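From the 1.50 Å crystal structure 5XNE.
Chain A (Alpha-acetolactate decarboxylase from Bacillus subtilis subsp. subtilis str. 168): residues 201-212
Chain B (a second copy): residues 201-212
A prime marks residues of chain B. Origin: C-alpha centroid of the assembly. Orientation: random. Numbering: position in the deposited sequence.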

# COMPACT_ATOMS: atom_id res chain seq x y z
N GLN A 201 4.75 -13.83 -9.93
CA GLN A 201 5.41 -12.76 -9.18
C GLN A 201 4.98 -11.40 -9.72
O GLN A 201 4.96 -11.20 -10.94
CB GLN A 201 6.94 -12.93 -9.28
CG GLN A 201 7.74 -11.76 -8.72
CD GLN A 201 9.24 -11.96 -8.87
OE1 GLN A 201 9.78 -12.95 -8.38
NE2 GLN A 201 9.90 -11.03 -9.54
N LYS A 202 4.64 -10.47 -8.84
CA LYS A 202 4.21 -9.13 -9.27
C LYS A 202 5.03 -8.03 -8.58
O LYS A 202 5.29 -8.10 -7.37
CB LYS A 202 2.71 -8.92 -8.99
CG LYS A 202 1.79 -9.97 -9.62
CD LYS A 202 1.92 -10.05 -11.13
CE LYS A 202 1.14 -11.26 -11.70
NZ LYS A 202 1.22 -11.34 -13.18
N MET A 203 5.43 -7.01 -9.36
CA MET A 203 6.28 -5.92 -8.87
C MET A 203 5.53 -4.64 -8.55
O MET A 203 6.13 -3.65 -8.17
CB MET A 203 7.36 -5.57 -9.90
CG MET A 203 8.23 -6.73 -10.32
SD MET A 203 9.13 -7.39 -8.92
CE MET A 203 10.44 -6.16 -8.71
N ASN A 204 4.21 -4.65 -8.76
CA ASN A 204 3.38 -3.49 -8.49
C ASN A 204 2.16 -3.88 -7.68
O ASN A 204 1.62 -4.97 -7.88
CB ASN A 204 2.88 -2.82 -9.79
CG ASN A 204 3.98 -2.15 -10.59
OD1 ASN A 204 4.20 -0.93 -10.48
ND2 ASN A 204 4.64 -2.94 -11.42
N MET A 205 1.72 -3.00 -6.80
CA MET A 205 0.39 -3.12 -6.21
C MET A 205 -0.35 -1.82 -6.47
O MET A 205 0.13 -0.76 -6.05
CB MET A 205 0.44 -3.38 -4.71
CG MET A 205 -0.97 -3.41 -4.12
SD MET A 205 -1.06 -3.11 -2.36
CE MET A 205 -0.30 -1.50 -2.24
N ASN A 206 -1.50 -1.89 -7.14
CA ASN A 206 -2.31 -0.69 -7.32
C ASN A 206 -3.52 -0.75 -6.42
O ASN A 206 -4.42 -1.56 -6.65
CB ASN A 206 -2.77 -0.48 -8.75
CG ASN A 206 -3.64 0.79 -8.87
OD1 ASN A 206 -3.12 1.87 -9.08
ND2 ASN A 206 -4.95 0.66 -8.65
N LEU A 207 -3.54 0.11 -5.42
CA LEU A 207 -4.67 0.23 -4.51
C LEU A 207 -5.70 1.22 -5.04
O LEU A 207 -5.38 2.39 -5.28
CB LEU A 207 -4.19 0.67 -3.13
CG LEU A 207 -5.25 1.04 -2.10
CD1 LEU A 207 -6.13 -0.16 -1.76
CD2 LEU A 207 -4.57 1.58 -0.85
N ARG A 208 -6.94 0.75 -5.21
CA ARG A 208 -8.06 1.59 -5.63
C ARG A 208 -9.03 1.80 -4.47
O ARG A 208 -9.57 0.84 -3.92
CB ARG A 208 -8.79 0.94 -6.81
CG ARG A 208 -10.13 1.56 -7.15
CD ARG A 208 -9.97 3.03 -7.55
NE ARG A 208 -11.06 3.46 -8.43
CZ ARG A 208 -12.29 3.74 -8.02
NH1 ARG A 208 -12.60 3.63 -6.74
NH2 ARG A 208 -13.21 4.13 -8.89
N LEU A 209 -9.23 3.06 -4.09
CA LEU A 209 -10.12 3.37 -2.98
C LEU A 209 -11.53 3.63 -3.50
O LEU A 209 -11.69 4.24 -4.55
CB LEU A 209 -9.62 4.59 -2.21
CG LEU A 209 -8.14 4.47 -1.80
CD1 LEU A 209 -7.65 5.78 -1.19
CD2 LEU A 209 -8.01 3.30 -0.85
N PRO A 210 -12.55 3.15 -2.77
CA PRO A 210 -13.92 3.33 -3.26
C PRO A 210 -14.41 4.76 -3.12
O PRO A 210 -14.01 5.48 -2.19
CB PRO A 210 -14.75 2.39 -2.38
CG PRO A 210 -13.94 2.18 -1.14
CD PRO A 210 -12.48 2.40 -1.50
N ASN A 211 -15.28 5.17 -4.04
CA ASN A 211 -15.90 6.49 -3.96
C ASN A 211 -17.22 6.39 -3.24
O ASN A 211 -18.28 6.64 -3.81
CB ASN A 211 -16.08 7.07 -5.36
CG ASN A 211 -16.44 8.53 -5.33
OD1 ASN A 211 -16.04 9.26 -4.42
ND2 ASN A 211 -17.19 8.98 -6.32
N THR A 212 -17.16 5.96 -1.98
CA THR A 212 -18.36 5.82 -1.17
C THR A 212 -18.28 6.65 0.09
O THR A 212 -17.20 6.83 0.69
CB THR A 212 -18.61 4.37 -0.76
OG1 THR A 212 -17.55 3.95 0.11
CG2 THR A 212 -18.67 3.45 -2.00
N GLN B 201 -6.68 15.65 -4.63
CA GLN B 201 -7.16 14.40 -4.03
C GLN B 201 -6.93 13.23 -4.98
O GLN B 201 -7.24 13.32 -6.17
CB GLN B 201 -8.65 14.53 -3.68
CG GLN B 201 -9.32 13.24 -3.25
CD GLN B 201 -10.80 13.43 -2.95
OE1 GLN B 201 -11.16 14.27 -2.14
NE2 GLN B 201 -11.65 12.67 -3.63
N LYS B 202 -6.41 12.12 -4.46
CA LYS B 202 -6.15 10.95 -5.30
C LYS B 202 -6.81 9.68 -4.73
O LYS B 202 -6.76 9.45 -3.51
CB LYS B 202 -4.64 10.73 -5.46
CG LYS B 202 -3.90 11.87 -6.19
CD LYS B 202 -4.52 12.11 -7.56
CE LYS B 202 -3.81 13.22 -8.32
NZ LYS B 202 -3.77 14.41 -7.50
N MET B 203 -7.42 8.87 -5.61
CA MET B 203 -8.15 7.67 -5.20
C MET B 203 -7.37 6.38 -5.42
O MET B 203 -7.88 5.30 -5.15
CB MET B 203 -9.48 7.55 -5.97
CG MET B 203 -10.39 8.75 -5.83
SD MET B 203 -10.83 9.03 -4.12
CE MET B 203 -12.09 7.77 -3.86
N ASN B 204 -6.16 6.48 -5.94
CA ASN B 204 -5.32 5.32 -6.19
C ASN B 204 -3.92 5.55 -5.66
O ASN B 204 -3.41 6.67 -5.71
CB ASN B 204 -5.19 4.99 -7.69
CG ASN B 204 -6.48 4.51 -8.32
OD1 ASN B 204 -6.71 3.30 -8.48
ND2 ASN B 204 -7.32 5.46 -8.71
N MET B 205 -3.29 4.49 -5.18
CA MET B 205 -1.86 4.51 -4.94
C MET B 205 -1.25 3.34 -5.68
O MET B 205 -1.64 2.19 -5.42
CB MET B 205 -1.51 4.42 -3.46
CG MET B 205 0.00 4.35 -3.27
SD MET B 205 0.52 3.57 -1.75
CE MET B 205 -0.21 1.95 -1.91
N ASN B 206 -0.32 3.61 -6.58
CA ASN B 206 0.38 2.52 -7.26
C ASN B 206 1.79 2.40 -6.74
O ASN B 206 2.62 3.28 -6.98
CB ASN B 206 0.44 2.68 -8.77
CG ASN B 206 1.18 1.50 -9.43
OD1 ASN B 206 0.57 0.50 -9.76
ND2 ASN B 206 2.51 1.59 -9.53
N LEU B 207 2.04 1.30 -6.04
CA LEU B 207 3.35 1.00 -5.49
C LEU B 207 4.19 0.22 -6.49
O LEU B 207 3.78 -0.86 -6.93
CB LEU B 207 3.20 0.21 -4.20
CG LEU B 207 4.49 -0.35 -3.60
CD1 LEU B 207 5.48 0.75 -3.23
CD2 LEU B 207 4.15 -1.20 -2.38
N ARG B 208 5.35 0.77 -6.84
CA ARG B 208 6.30 0.10 -7.74
C ARG B 208 7.51 -0.37 -6.95
O ARG B 208 8.20 0.43 -6.32
CB ARG B 208 6.72 1.05 -8.85
CG ARG B 208 7.90 0.57 -9.69
CD ARG B 208 7.59 -0.72 -10.43
NE ARG B 208 8.43 -0.83 -11.62
CZ ARG B 208 9.72 -1.16 -11.62
NH1 ARG B 208 10.34 -1.41 -10.48
NH2 ARG B 208 10.40 -1.22 -12.76
N LEU B 209 7.76 -1.68 -6.96
CA LEU B 209 8.91 -2.23 -6.25
C LEU B 209 10.13 -2.30 -7.16
O LEU B 209 10.01 -2.64 -8.33
CB LEU B 209 8.58 -3.63 -5.71
CG LEU B 209 7.27 -3.66 -4.91
CD1 LEU B 209 6.89 -5.10 -4.54
CD2 LEU B 209 7.43 -2.77 -3.69
N PRO B 210 11.31 -1.98 -6.62
CA PRO B 210 12.52 -1.99 -7.47
C PRO B 210 12.98 -3.40 -7.82
O PRO B 210 12.80 -4.33 -7.03
CB PRO B 210 13.57 -1.29 -6.61
CG PRO B 210 13.11 -1.45 -5.20
CD PRO B 210 11.59 -1.57 -5.23
N ASN B 211 13.57 -3.54 -9.00
CA ASN B 211 14.12 -4.82 -9.42
C ASN B 211 15.59 -4.86 -9.06
O ASN B 211 16.45 -4.90 -9.94
CB ASN B 211 13.91 -5.02 -10.91
CG ASN B 211 14.23 -6.42 -11.35
OD1 ASN B 211 14.05 -7.38 -10.60
ND2 ASN B 211 14.70 -6.56 -12.58
N THR B 212 15.87 -4.78 -7.77
CA THR B 212 17.25 -4.78 -7.28
C THR B 212 17.46 -5.91 -6.29
O THR B 212 16.58 -6.25 -5.49
CB THR B 212 17.64 -3.48 -6.59
OG1 THR B 212 16.85 -3.33 -5.42
CG2 THR B 212 17.43 -2.27 -7.52
O HOH W 1 6.34 -1.97 -13.56
O HOH W 2 -9.43 5.15 -10.52

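Strands 204-208 of the two copies run antiparallel, 172° between their directions, about a two-fold axis that pairs Asn206 with Asn206′. Asn206 CA and Asn206′ CA lie 4.2 Å apart in a non-hydrogen-bonded pair. On one side of it Met205 and Leu207′ form a hydrogen-bonded pair, and on the other Leu207 and Met205′ repeat it: Met205 N donates to Leu207′ O at 3.0 Å, and Leu207′ N to Met205 O at 2.8 Å with an N-H...O angle of 163°. Beyond the strand, Leu209′ N still reaches Met203 O at 2.8 Å and 170°, so the ladder's hydrogen bonding outlasts the regular strand geometry.

One face carries Asn204, Asn206 and Arg208. Asn204 takes chi1 m (-69°), which brings the end of its side chain nearer the partner strand than its CB direction suggests; Asn206′ takes chi1 t. Together these settings put Asn206′ ND2 3.2 Å from Asn204 OD1, a nearly linear donor-to-acceptor hydrogen bond (175°), repeated by symmetry. The other amide atom, Asn204 ND2, donates to a water at 2.9 Å, and Arg208′ NE donates weakly to the same water at 3.1 Å. Arg208 itself folds at chi2 (p, 61°), and its NH1 lies 2.4 Å from Leu209 O, a very short hydrogen bond with a bent angle of 119°.

The opposite face holds Met205 and Leu207. With chi1 and chi2 both t, Met205 is extended until chi3 turns to p (59°); its CE then lies 3.5 Å from Met205′ CE, a close methyl-to-methyl contact, and 4.4 Å from Leu207′ CB.

Met203 points CB sideways, yet three successive m torsions (-56°, -62°, -77°) bring its end nearer the other chain. Met203 CE consequently sits 3.4 Å from Pro210′ O and 4.3 Å from Leu209′ CB, and the residue has 104 Å² covered by the partner stretch.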